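Local coordinates for heat shock protein STI1 (Saccharomyces cerevisiae, PDB 3UPV) that acts as an adaptor between the chaperones Hsp70 and Hsp90, with this TPR2B domain holding the C-terminal peptide of Hsp70, at residues N70-Y75 / E104-S109; S18-A23 / A49-F54; T80-V85 / L92-A97; R39-R44 / C61-E66. All coordinates share one frame; numbering follows the deposited sequence.

Interaction 1 (N70-Y75 / E104-S109); sequences NFVRAY and EVNNGS
Val72 and Val105 make the closely packed half of this contact, their branches sliding past each other in opposite directions. Val72 CG2, beside its own backbone N, lies 3.9 Å from Val105 CG1. The same CG1 also rests 3.6 Å from the backbone Asn70 O and 4.0 Å from Asn70 CB, so one methyl fits between a carbonyl and two side chains. In the model CG1 nearly eclipses the backbone N (chi1 9°), an unfavourable setting that may reflect uncertainty in this exposed side chain. Beta-branched valine suits both places, being short and stiff; Val72 is buried, while Val105 covers it from the exposed side.

The other half is looser. No hydrogen bond joins the segments, the exposed amide of Asn70 turns to Lys101 NZ, which bonds its OD1, and Asn106 meets Val72 from the opposite direction by packing alone. Beyond it the chain reverses in a type I' turn from Asn106 to Ser109, whose central Asn107 and Gly108 tolerate positive phi.

Val72 also packs on Lys101 and Asp102 of helix 88-106, while Ala74 packs on Ala64 and Ile65 of helix 54-67, and Phe71 reaches Ala38 and Ser42 of helix 38-50.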
loop_
_atom_site.group_PDB
_atom_site.type_symbol
_atom_site.label_atom_id
_atom_site.label_comp_id
_atom_site.label_asym_id
_atom_site.label_seq_id
_atom_site.Cartn_x
_atom_site.Cartn_y
_atom_site.Cartn_z
ATOM N N ASN A 70 -11.901 4.125 0.498
ATOM C CA ASN A 70 -11.407 5.289 1.231
ATOM C C ASN A 70 -10.034 5.107 1.868
ATOM O O ASN A 70 -9.518 6.001 2.555
ATOM C CB ASN A 70 -12.472 5.735 2.194
ATOM C CG ASN A 70 -13.759 6.005 1.454
ATOM O OD1 ASN A 70 -13.726 6.676 0.411
ATOM N ND2 ASN A 70 -14.867 5.432 1.915
ATOM N N PHE A 71 -9.445 3.951 1.593
ATOM C CA PHE A 71 -8.131 3.628 2.109
ATOM C C PHE A 71 -7.057 4.317 1.234
ATOM O O PHE A 71 -6.498 3.717 0.279
ATOM C CB PHE A 71 -8.016 2.100 2.076
ATOM C CG PHE A 71 -6.856 1.535 2.815
ATOM C CD1 PHE A 71 -6.149 2.273 3.788
ATOM C CD2 PHE A 71 -6.477 0.238 2.545
ATOM C CE1 PHE A 71 -5.052 1.683 4.436
ATOM C CE2 PHE A 71 -5.414 -0.354 3.209
ATOM C CZ PHE A 71 -4.700 0.371 4.150
ATOM N N VAL A 72 -6.756 5.575 1.585
ATOM C CA VAL A 72 -5.850 6.401 0.788
ATOM C C VAL A 72 -4.447 5.733 0.610
ATOM O O VAL A 72 -3.780 5.870 -0.426
ATOM C CB VAL A 72 -5.681 7.793 1.523
ATOM C CG1 VAL A 72 -4.623 8.660 0.858
ATOM C CG2 VAL A 72 -7.020 8.542 1.719
ATOM N N ARG A 73 -3.978 5.057 1.668
ATOM C CA ARG A 73 -2.616 4.477 1.671
ATOM C C ARG A 73 -2.444 3.506 0.540
ATOM O O ARG A 73 -1.378 3.408 -0.052
ATOM C CB ARG A 73 -2.345 3.762 2.975
ATOM C CG ARG A 73 -0.893 3.263 3.020
ATOM C CD ARG A 73 -0.200 4.009 4.186
ATOM N NE ARG A 73 -0.530 3.450 5.479
ATOM C CZ ARG A 73 -0.286 4.031 6.673
ATOM N NH1 ARG A 73 0.259 5.233 6.756
ATOM N NH2 ARG A 73 -0.603 3.401 7.803
ATOM N N ALA A 74 -3.504 2.758 0.237
ATOM C CA ALA A 74 -3.435 1.756 -0.848
ATOM C C ALA A 74 -3.150 2.438 -2.188
ATOM O O ALA A 74 -2.405 1.928 -3.009
ATOM C CB ALA A 74 -4.675 1.002 -0.897
ATOM N N TYR A 75 -3.759 3.591 -2.391
ATOM C CA TYR A 75 -3.520 4.331 -3.632
ATOM C C TYR A 75 -2.087 4.847 -3.701
ATOM O O TYR A 75 -1.403 4.679 -4.787
ATOM C CB TYR A 75 -4.474 5.494 -3.798
ATOM C CG TYR A 75 -5.958 5.186 -3.841
ATOM C CD1 TYR A 75 -6.616 4.890 -5.046
ATOM C CD2 TYR A 75 -6.726 5.218 -2.676
ATOM C CE1 TYR A 75 -8.005 4.630 -5.055
ATOM C CE2 TYR A 75 -8.077 4.898 -2.690
ATOM C CZ TYR A 75 -8.722 4.655 -3.860
ATOM O OH TYR A 75 -10.099 4.448 -3.799
ATOM N N GLU A 104 -10.586 14.320 0.644
ATOM C CA GLU A 104 -11.867 13.874 1.173
ATOM C C GLU A 104 -11.794 13.216 2.551
ATOM O O GLU A 104 -12.522 13.606 3.520
ATOM C CB GLU A 104 -12.463 12.863 0.190
ATOM C CG GLU A 104 -12.950 13.560 -1.069
ATOM C CD GLU A 104 -13.310 12.607 -2.211
ATOM O OE1 GLU A 104 -13.619 13.116 -3.292
ATOM O OE2 GLU A 104 -13.275 11.376 -2.043
ATOM N N VAL A 105 -10.930 12.206 2.654
ATOM C CA VAL A 105 -10.909 11.422 3.887
ATOM C C VAL A 105 -9.880 11.898 4.905
ATOM O O VAL A 105 -10.203 11.923 6.112
ATOM C CB VAL A 105 -10.945 9.810 3.682
ATOM C CG1 VAL A 105 -10.777 9.318 2.219
ATOM C CG2 VAL A 105 -10.082 9.078 4.719
ATOM N N ASN A 106 -8.669 12.278 4.443
ATOM C CA ASN A 106 -7.595 12.749 5.354
ATOM C C ASN A 106 -7.443 14.275 5.460
ATOM O O ASN A 106 -6.513 14.794 6.141
ATOM C CB ASN A 106 -6.209 12.202 4.965
ATOM C CG ASN A 106 -6.113 10.698 5.041
ATOM O OD1 ASN A 106 -5.220 10.082 4.412
ATOM N ND2 ASN A 106 -7.005 10.092 5.776
ATOM N N ASN A 107 -8.305 15.014 4.764
ATOM C CA ASN A 107 -8.186 16.487 4.815
ATOM C C ASN A 107 -6.777 17.001 4.460
ATOM O O ASN A 107 -6.265 17.933 5.075
ATOM C CB ASN A 107 -8.631 16.991 6.189
ATOM C CG ASN A 107 -10.104 16.898 6.334
ATOM O OD1 ASN A 107 -10.627 16.056 7.093
ATOM N ND2 ASN A 107 -10.807 17.670 5.526
ATOM N N GLY A 108 -6.152 16.318 3.509
ATOM C CA GLY A 108 -4.927 16.844 2.948
ATOM C C GLY A 108 -3.647 16.344 3.586
ATOM O O GLY A 108 -2.571 16.807 3.181
ATOM N N SER A 109 -3.737 15.421 4.550
ATOM C CA SER A 109 -2.554 15.112 5.359
ATOM C C SER A 109 -1.429 14.398 4.584
ATOM O O SER A 109 -0.228 14.502 4.955
ATOM C CB SER A 109 -2.956 14.393 6.652
ATOM O OG SER A 109 -3.640 13.202 6.397
#

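Interaction 2 (S18-A23 / A49-F54); sequences SDWPNA and AKLMSF
Lys50 lays its aliphatic chain over one face of the Trp20 indole. CG stands beside the backbone N (chi1 -73°) and the chain bends once, at chi2 (-76°), before running out extended. This sets CB 3.5 Å from the centroid of the five-membered ring, a CH-pi contact close to the ring normal. Farther along, Lys50 CG lies 3.7 Å from Trp20 CZ3, and Lys50 CD is 3.6 Å from Trp20 CZ2, so successive methylenes travel across the six-membered ring. Trp20 offers the broad flat surface such a chain needs; Ser18 O covers part of the opposite face, and Phe15 meets the indole edge-to-face.

Leu51 meets the base of the same tryptophan side chain. Its CG is 3.5 Å from Trp20 CB, while its CD2 sits at the edge of the indole, near the ring plane, and 4.2 Å from Pro21 CG. The rigid proline fits the first turn of helix 20-33, where its lack of an N-H costs nothing. Asp19, as N-cap, accepts from Asn22 N.

Between the segments everything is apolar; Lys50 NZ instead pairs with an acidic side chain of the bound peptide. The packing of the Lys50 methylenes on the indole probably helps hold the ammonium toward that peptide.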
loop_
_atom_site.group_PDB
_atom_site.type_symbol
_atom_site.label_atom_id
_atom_site.label_comp_id
_atom_site.label_asym_id
_atom_site.label_seq_id
_atom_site.Cartn_x
_atom_site.Cartn_y
_atom_site.Cartn_z
ATOM N N SER A 18 12.224 -5.144 9.728
ATOM C CA SER A 18 12.662 -5.338 8.345
ATOM C C SER A 18 12.746 -6.806 7.987
ATOM O O SER A 18 13.468 -7.191 7.061
ATOM C CB SER A 18 14.002 -4.579 8.065
ATOM O OG SER A 18 13.917 -3.243 8.579
ATOM N N ASP A 19 11.987 -7.651 8.681
ATOM C CA ASP A 19 11.883 -9.064 8.255
ATOM C C ASP A 19 10.744 -9.199 7.249
ATOM O O ASP A 19 9.590 -9.577 7.604
ATOM C CB ASP A 19 11.645 -9.921 9.483
ATOM C CG ASP A 19 11.578 -11.417 9.196
ATOM O OD1 ASP A 19 11.620 -12.144 10.206
ATOM O OD2 ASP A 19 11.516 -11.922 8.032
ATOM N N TRP A 20 11.027 -8.857 5.996
ATOM C CA TRP A 20 9.951 -8.797 5.004
ATOM C C TRP A 20 9.268 -10.133 4.759
ATOM O O TRP A 20 8.016 -10.173 4.597
ATOM C CB TRP A 20 10.460 -8.236 3.693
ATOM C CG TRP A 20 11.379 -7.081 3.871
ATOM C CD1 TRP A 20 12.657 -6.959 3.369
ATOM C CD2 TRP A 20 11.119 -5.870 4.604
ATOM N NE1 TRP A 20 13.196 -5.759 3.738
ATOM C CE2 TRP A 20 12.295 -5.067 4.510
ATOM C CE3 TRP A 20 10.014 -5.376 5.325
ATOM C CZ2 TRP A 20 12.377 -3.768 5.086
ATOM C CZ3 TRP A 20 10.101 -4.113 5.924
ATOM C CH2 TRP A 20 11.293 -3.317 5.824
ATOM N N PRO A 21 10.033 -11.234 4.662
ATOM C CA PRO A 21 9.361 -12.473 4.295
ATOM C C PRO A 21 8.416 -12.946 5.390
ATOM O O PRO A 21 7.326 -13.495 5.062
ATOM C CB PRO A 21 10.523 -13.467 4.142
ATOM C CG PRO A 21 11.622 -12.589 3.673
ATOM C CD PRO A 21 11.488 -11.404 4.598
ATOM N N ASN A 22 8.776 -12.699 6.644
ATOM C CA ASN A 22 7.867 -13.055 7.726
ATOM C C ASN A 22 6.643 -12.125 7.823
ATOM O O ASN A 22 5.551 -12.620 8.118
ATOM C CB ASN A 22 8.613 -13.205 9.089
ATOM C CG ASN A 22 9.261 -14.565 9.234
ATOM O OD1 ASN A 22 8.675 -15.594 8.831
ATOM N ND2 ASN A 22 10.486 -14.598 9.791
ATOM N N ALA A 23 6.814 -10.815 7.553
ATOM C CA ALA A 23 5.665 -9.923 7.334
ATOM C C ALA A 23 4.738 -10.432 6.242
ATOM O O ALA A 23 3.533 -10.423 6.435
ATOM C CB ALA A 23 6.116 -8.505 6.996
ATOM N N ALA A 49 6.703 -5.132 -1.642
ATOM C CA ALA A 49 7.399 -4.025 -2.316
ATOM C C ALA A 49 8.845 -3.944 -1.763
ATOM O O ALA A 49 9.804 -3.754 -2.518
ATOM C CB ALA A 49 6.633 -2.696 -2.033
ATOM N N LYS A 50 9.018 -4.197 -0.460
ATOM C CA LYS A 50 10.366 -4.122 0.112
ATOM C C LYS A 50 11.204 -5.231 -0.462
ATOM O O LYS A 50 12.454 -5.135 -0.525
ATOM C CB LYS A 50 10.371 -4.250 1.645
ATOM C CG LYS A 50 9.841 -2.997 2.366
ATOM C CD LYS A 50 10.949 -1.902 2.332
ATOM C CE LYS A 50 10.543 -0.715 3.190
ATOM N NZ LYS A 50 11.555 0.398 3.289
ATOM N N LEU A 51 10.525 -6.323 -0.786
ATOM C CA LEU A 51 11.150 -7.515 -1.481
ATOM C C LEU A 51 11.333 -7.357 -3.001
ATOM O O LEU A 51 11.955 -8.235 -3.634
ATOM C CB LEU A 51 10.319 -8.760 -1.162
ATOM C CG LEU A 51 10.465 -9.192 0.294
ATOM C CD1 LEU A 51 9.459 -10.345 0.451
ATOM C CD2 LEU A 51 11.856 -9.662 0.699
ATOM N N MET A 52 10.898 -6.206 -3.546
ATOM C CA MET A 52 10.955 -5.871 -4.979
ATOM C C MET A 52 10.052 -6.807 -5.767
ATOM O O MET A 52 10.338 -7.125 -6.928
ATOM C CB MET A 52 12.410 -5.848 -5.578
ATOM C CG MET A 52 13.471 -5.216 -4.606
ATOM S SD MET A 52 13.096 -3.462 -4.375
ATOM C CE MET A 52 13.898 -2.651 -5.758
ATOM N N SER A 53 8.977 -7.276 -5.134
ATOM C CA SER A 53 7.998 -8.146 -5.849
ATOM C C SER A 53 6.853 -7.266 -6.322
ATOM O O SER A 53 5.703 -7.276 -5.721
ATOM C CB SER A 53 7.533 -9.223 -4.857
ATOM O OG SER A 53 8.575 -10.184 -4.688
ATOM N N PHE A 54 7.132 -6.430 -7.343
ATOM C CA PHE A 54 6.164 -5.374 -7.688
ATOM C C PHE A 54 4.779 -5.767 -8.295
ATOM O O PHE A 54 3.783 -5.189 -7.931
ATOM C CB PHE A 54 6.861 -4.287 -8.518
ATOM C CG PHE A 54 7.950 -3.568 -7.732
ATOM C CD1 PHE A 54 7.604 -2.758 -6.652
ATOM C CD2 PHE A 54 9.310 -3.757 -8.041
ATOM C CE1 PHE A 54 8.585 -2.101 -5.909
ATOM C CE2 PHE A 54 10.320 -3.131 -7.306
ATOM C CZ PHE A 54 9.963 -2.280 -6.217
#

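Interaction 3 (T80-V85 / L92-A97); sequences TAQIAV and LETLDA
Gln82 and Thr94 join their two helices by one hydrogen bond between buried side chains. Gln82 NE2 donates to Thr94 OG1 at 2.7 Å, with an N-H...O angle of 155°. The hydroxyl oxygen lies almost in the amide plane, 9° out of it, so the N-H points well at its acceptor. Gln82 reaches across because its chain runs extended beyond CG (chi2 174°), and the length of glutamine suits helices whose nearest CA atoms, those of Gln82 and Thr94, are 8.9 Å apart. The threonine hydroxyl has a second bond, to the backbone Ser90 O one turn earlier. Two bonds thus grip OG1 and fix its rotation, which satisfies a polar atom in a buried place and fits a residue that can both give and accept.

Apolar contact between the segments is slight. The ends of two long aliphatic chains lean toward each other, but Ile83 CD1 and Leu95 CD1 remain 4.7 Å apart, too far for close packing.

Both segments lie in TPR 9. Ile83 packs on Ala91 and Leu95 on Ala79 within the helix pair; Ala81 and Val85 rest on Ile58 of helix 54-67, while on the other flank Thr80 and Leu95 touch Leu117 of helix 111-124.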
loop_
_atom_site.group_PDB
_atom_site.type_symbol
_atom_site.label_atom_id
_atom_site.label_comp_id
_atom_site.label_asym_id
_atom_site.label_seq_id
_atom_site.Cartn_x
_atom_site.Cartn_y
_atom_site.Cartn_z
ATOM N N THR A 80 3.434 4.205 -5.934
ATOM C CA THR A 80 4.885 4.039 -5.654
ATOM C C THR A 80 5.393 2.763 -6.390
ATOM O O THR A 80 6.449 2.789 -7.004
ATOM C CB THR A 80 5.260 4.010 -4.159
ATOM O OG1 THR A 80 4.732 2.845 -3.534
ATOM C CG2 THR A 80 4.740 5.215 -3.423
ATOM N N ALA A 81 4.635 1.661 -6.327
ATOM C CA ALA A 81 4.994 0.441 -7.036
ATOM C C ALA A 81 4.933 0.642 -8.525
ATOM O O ALA A 81 5.802 0.129 -9.287
ATOM C CB ALA A 81 4.137 -0.753 -6.596
ATOM N N GLN A 82 3.958 1.401 -8.980
ATOM C CA GLN A 82 3.873 1.658 -10.449
ATOM C C GLN A 82 5.105 2.472 -10.938
ATOM O O GLN A 82 5.710 2.174 -11.991
ATOM C CB GLN A 82 2.563 2.350 -10.846
ATOM C CG GLN A 82 1.371 1.366 -10.747
ATOM C CD GLN A 82 0.008 2.019 -10.986
ATOM O OE1 GLN A 82 -0.796 1.525 -11.762
ATOM N NE2 GLN A 82 -0.205 3.161 -10.420
ATOM N N ILE A 83 5.564 3.429 -10.136
ATOM C CA ILE A 83 6.751 4.117 -10.504
ATOM C C ILE A 83 7.937 3.126 -10.564
ATOM O O ILE A 83 8.782 3.210 -11.456
ATOM C CB ILE A 83 7.008 5.225 -9.499
ATOM C CG1 ILE A 83 5.981 6.349 -9.759
ATOM C CG2 ILE A 83 8.435 5.850 -9.544
ATOM C CD1 ILE A 83 5.940 7.358 -8.704
ATOM N N ALA A 84 7.968 2.166 -9.633
ATOM C CA ALA A 84 9.091 1.264 -9.599
ATOM C C ALA A 84 9.200 0.433 -10.839
ATOM O O ALA A 84 10.328 0.079 -11.232
ATOM C CB ALA A 84 9.055 0.392 -8.351
ATOM N N VAL A 85 8.052 0.109 -11.418
ATOM C CA VAL A 85 7.990 -0.686 -12.656
ATOM C C VAL A 85 7.804 0.162 -13.922
ATOM O O VAL A 85 7.551 -0.354 -15.018
ATOM C CB VAL A 85 6.916 -1.821 -12.591
ATOM C CG1 VAL A 85 7.278 -2.877 -11.557
ATOM C CG2 VAL A 85 5.540 -1.243 -12.356
ATOM N N LEU A 92 0.569 8.365 -12.548
ATOM C CA LEU A 92 0.053 9.736 -12.456
ATOM C C LEU A 92 -1.484 9.681 -12.247
ATOM O O LEU A 92 -2.055 10.454 -11.446
ATOM C CB LEU A 92 0.436 10.434 -13.785
ATOM C CG LEU A 92 1.932 10.854 -13.878
ATOM C CD1 LEU A 92 2.299 11.221 -15.317
ATOM C CD2 LEU A 92 2.372 11.972 -12.892
ATOM N N GLU A 93 -2.153 8.752 -12.923
ATOM C CA GLU A 93 -3.615 8.563 -12.769
ATOM C C GLU A 93 -3.955 8.086 -11.347
ATOM O O GLU A 93 -4.882 8.598 -10.698
ATOM C CB GLU A 93 -4.165 7.564 -13.834
ATOM C CG GLU A 93 -4.513 8.230 -15.197
ATOM C CD GLU A 93 -4.800 7.219 -16.332
ATOM O OE1 GLU A 93 -5.027 7.653 -17.470
ATOM O OE2 GLU A 93 -4.774 5.993 -16.121
ATOM N N THR A 94 -3.131 7.174 -10.832
ATOM C CA THR A 94 -3.365 6.667 -9.527
ATOM C C THR A 94 -3.152 7.807 -8.505
ATOM O O THR A 94 -3.881 7.894 -7.499
ATOM C CB THR A 94 -2.394 5.541 -9.222
ATOM O OG1 THR A 94 -2.558 4.506 -10.199
ATOM C CG2 THR A 94 -2.647 4.950 -7.799
ATOM N N LEU A 95 -2.131 8.650 -8.738
ATOM C CA LEU A 95 -1.865 9.748 -7.837
ATOM C C LEU A 95 -2.964 10.800 -7.854
ATOM O O LEU A 95 -3.217 11.449 -6.806
ATOM C CB LEU A 95 -0.539 10.413 -8.084
ATOM C CG LEU A 95 0.583 9.464 -7.717
ATOM C CD1 LEU A 95 1.949 9.765 -8.432
ATOM C CD2 LEU A 95 0.694 9.394 -6.191
ATOM N N ASP A 96 -3.555 11.025 -9.031
ATOM C CA ASP A 96 -4.750 11.926 -9.133
ATOM C C ASP A 96 -5.883 11.469 -8.223
ATOM O O ASP A 96 -6.498 12.271 -7.484
ATOM C CB ASP A 96 -5.246 11.959 -10.571
ATOM C CG ASP A 96 -4.499 12.942 -11.410
ATOM O OD1 ASP A 96 -3.759 13.795 -10.850
ATOM O OD2 ASP A 96 -4.664 12.847 -12.648
ATOM N N ALA A 97 -6.090 10.168 -8.188
ATOM C CA ALA A 97 -7.156 9.568 -7.380
ATOM C C ALA A 97 -6.818 9.605 -5.910
ATOM O O ALA A 97 -7.704 9.924 -5.080
ATOM C CB ALA A 97 -7.402 8.142 -7.825
#

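Interaction 4 (R39-R44 / C61-E66); sequences RGYSNR and CNKAIE
The helix hairpin of TPR 8 is held here by Tyr41 and Ser42 of helix 38-50 against Lys63 and Ala64 of helix 54-67. Ala64 CB lies 3.9 Å from both Tyr41 CB and the backbone Ser42 N, and Ser42 CB is 4.2 Å from the same methyl. With only a methyl on Ala64 and a small Ser42 beside it, the backbones come close, CA to CA 5.3 Å for Tyr41 and Ala64 and likewise for Ser42 and Cys61.

This is the antiparallel pairing of a tetratricopeptide repeat: the short axes run at 160° to each other and only 7.7 Å apart, a spacing for which alanine and serine are well suited, and alanine is a usual residue at such interhelical positions of the repeat.

Tyr41 adds the broader surface. Its CG stands beside the backbone N (chi1 -60°), which turns the ring toward helix 54-67, and Lys63 CG comes over one face, 3.8 Å from the ring centroid, in a CH-pi contact. Lys63 then turns at chi2 and chi3 and carries its ammonium away from the tyrosine. The polar ends are met outside the pair: Tyr41 OH hydrogen-bonds to Pro35 O, and Ser42 OG to Arg77 NE. Ala64 also packs on Ala74 of helix 72-84, in the neighbouring TPR 9.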
loop_
_atom_site.group_PDB
_atom_site.type_symbol
_atom_site.label_atom_id
_atom_site.label_comp_id
_atom_site.label_asym_id
_atom_site.label_seq_id
_atom_site.Cartn_x
_atom_site.Cartn_y
_atom_site.Cartn_z
ATOM N N ARG A 39 -6.711 -3.655 4.966
ATOM C CA ARG A 39 -5.388 -3.422 5.541
ATOM C C ARG A 39 -4.477 -4.606 5.260
ATOM O O ARG A 39 -3.262 -4.419 5.105
ATOM C CB ARG A 39 -5.439 -3.200 7.050
ATOM C CG ARG A 39 -6.240 -1.966 7.438
ATOM C CD ARG A 39 -6.368 -1.813 8.948
ATOM N NE ARG A 39 -7.096 -2.967 9.490
ATOM C CZ ARG A 39 -7.237 -3.227 10.788
ATOM N NH1 ARG A 39 -6.722 -2.386 11.709
ATOM N NH2 ARG A 39 -7.941 -4.298 11.173
ATOM N N GLY A 40 -5.017 -5.818 5.266
ATOM C CA GLY A 40 -4.143 -6.991 5.060
ATOM C C GLY A 40 -3.461 -6.967 3.693
ATOM O O GLY A 40 -2.257 -7.318 3.555
ATOM N N TYR A 41 -4.239 -6.615 2.665
ATOM C CA TYR A 41 -3.712 -6.514 1.292
ATOM C C TYR A 41 -2.695 -5.402 1.197
ATOM O O TYR A 41 -1.585 -5.642 0.690
ATOM C CB TYR A 41 -4.879 -6.289 0.325
ATOM C CG TYR A 41 -5.854 -7.414 0.370
ATOM C CD1 TYR A 41 -7.041 -7.270 1.100
ATOM C CD2 TYR A 41 -5.571 -8.640 -0.228
ATOM C CE1 TYR A 41 -7.943 -8.276 1.224
ATOM C CE2 TYR A 41 -6.557 -9.694 -0.179
ATOM C CZ TYR A 41 -7.719 -9.507 0.599
ATOM O OH TYR A 41 -8.716 -10.449 0.792
ATOM N N SER A 42 -3.051 -4.211 1.676
ATOM C CA SER A 42 -2.132 -3.083 1.624
ATOM C C SER A 42 -0.864 -3.450 2.384
ATOM O O SER A 42 0.244 -3.134 1.931
ATOM C CB SER A 42 -2.776 -1.819 2.197
ATOM O OG SER A 42 -1.785 -0.806 2.356
ATOM N N ASN A 43 -1.021 -4.103 3.561
ATOM C CA ASN A 43 0.123 -4.419 4.396
ATOM C C ASN A 43 0.992 -5.472 3.705
ATOM O O ASN A 43 2.225 -5.312 3.614
ATOM C CB ASN A 43 -0.301 -4.916 5.787
ATOM C CG ASN A 43 -0.853 -3.804 6.707
ATOM O OD1 ASN A 43 -0.701 -2.584 6.492
ATOM N ND2 ASN A 43 -1.475 -4.263 7.787
ATOM N N ARG A 44 0.374 -6.526 3.135
ATOM C CA ARG A 44 1.216 -7.468 2.437
ATOM C C ARG A 44 1.920 -6.786 1.263
ATOM O O ARG A 44 3.129 -7.055 1.040
ATOM C CB ARG A 44 0.346 -8.619 1.907
ATOM C CG ARG A 44 1.199 -9.743 1.386
ATOM C CD ARG A 44 0.453 -11.078 1.093
ATOM N NE ARG A 44 -0.564 -10.934 0.082
ATOM C CZ ARG A 44 -1.435 -11.880 -0.221
ATOM N NH1 ARG A 44 -1.449 -13.061 0.458
ATOM N NH2 ARG A 44 -2.322 -11.625 -1.162
ATOM N N CYS A 61 -2.396 -4.047 -3.740
ATOM C CA CYS A 61 -2.917 -2.722 -3.618
ATOM C C CYS A 61 -4.261 -2.606 -4.364
ATOM O O CYS A 61 -5.207 -1.973 -3.814
ATOM C CB CYS A 61 -1.964 -1.707 -4.238
ATOM S SG CYS A 61 -0.449 -1.450 -3.283
ATOM N N ASN A 62 -4.357 -3.173 -5.574
ATOM C CA ASN A 62 -5.642 -3.208 -6.308
ATOM C C ASN A 62 -6.768 -3.896 -5.512
ATOM O O ASN A 62 -7.920 -3.421 -5.438
ATOM C CB ASN A 62 -5.434 -3.797 -7.708
ATOM C CG ASN A 62 -4.814 -2.802 -8.618
ATOM O OD1 ASN A 62 -3.947 -3.130 -9.437
ATOM N ND2 ASN A 62 -5.218 -1.539 -8.449
ATOM N N LYS A 63 -6.430 -4.982 -4.858
ATOM C CA LYS A 63 -7.407 -5.696 -4.018
ATOM C C LYS A 63 -7.810 -4.830 -2.783
ATOM O O LYS A 63 -8.978 -4.809 -2.411
ATOM C CB LYS A 63 -6.836 -7.068 -3.624
ATOM C CG LYS A 63 -7.855 -8.139 -3.147
ATOM C CD LYS A 63 -8.673 -8.757 -4.313
ATOM C CE LYS A 63 -7.955 -9.923 -5.028
ATOM N NZ LYS A 63 -8.816 -10.773 -5.996
ATOM N N ALA A 64 -6.846 -4.160 -2.148
ATOM C CA ALA A 64 -7.141 -3.263 -1.044
ATOM C C ALA A 64 -8.111 -2.173 -1.472
ATOM O O ALA A 64 -9.032 -1.826 -0.722
ATOM C CB ALA A 64 -5.852 -2.604 -0.503
ATOM N N ILE A 65 -7.875 -1.643 -2.670
ATOM C CA ILE A 65 -8.738 -0.617 -3.278
ATOM C C ILE A 65 -10.162 -1.152 -3.458
ATOM O O ILE A 65 -11.148 -0.455 -3.118
ATOM C CB ILE A 65 -8.115 -0.021 -4.587
ATOM C CG1 ILE A 65 -6.905 0.880 -4.179
ATOM C CG2 ILE A 65 -9.233 0.762 -5.436
ATOM C CD1 ILE A 65 -5.923 1.256 -5.307
ATOM N N GLU A 66 -10.280 -2.414 -3.873
ATOM C CA GLU A 66 -11.635 -3.000 -3.974
ATOM C C GLU A 66 -12.328 -3.140 -2.618
ATOM O O GLU A 66 -13.537 -2.972 -2.522
ATOM C CB GLU A 66 -11.630 -4.370 -4.622
ATOM C CG GLU A 66 -10.982 -4.561 -5.992
ATOM C CD GLU A 66 -11.021 -6.040 -6.416
ATOM O OE1 GLU A 66 -11.771 -6.813 -5.777
ATOM O OE2 GLU A 66 -10.317 -6.457 -7.375
#

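The four contacts follow the superhelical stack of repeats. Interaction 4 lies within TPR 8 and interaction 3 within TPR 9; interactions 1 and 4 touch, with Ala74 CB 3.8 Å from Ala64 CB. Interaction 3 is nested inside the loop closed by interaction 1, and Tyr75 O lies 3.3 Å from Thr94 CG2. Interactions 1 and 2 stand on opposite sides of the chain centre, their centres about 24 Å apart, yet interaction 2 meets interaction 3 where Phe54 CB lies 3.4 Å from Val85 CG1. Each segment pair borders the Hsp70 peptide: Lys50 and Arg73 bridge to its acidic side chains, Asn43 bonds its backbone, and Thr80 packs against an apolar side chain.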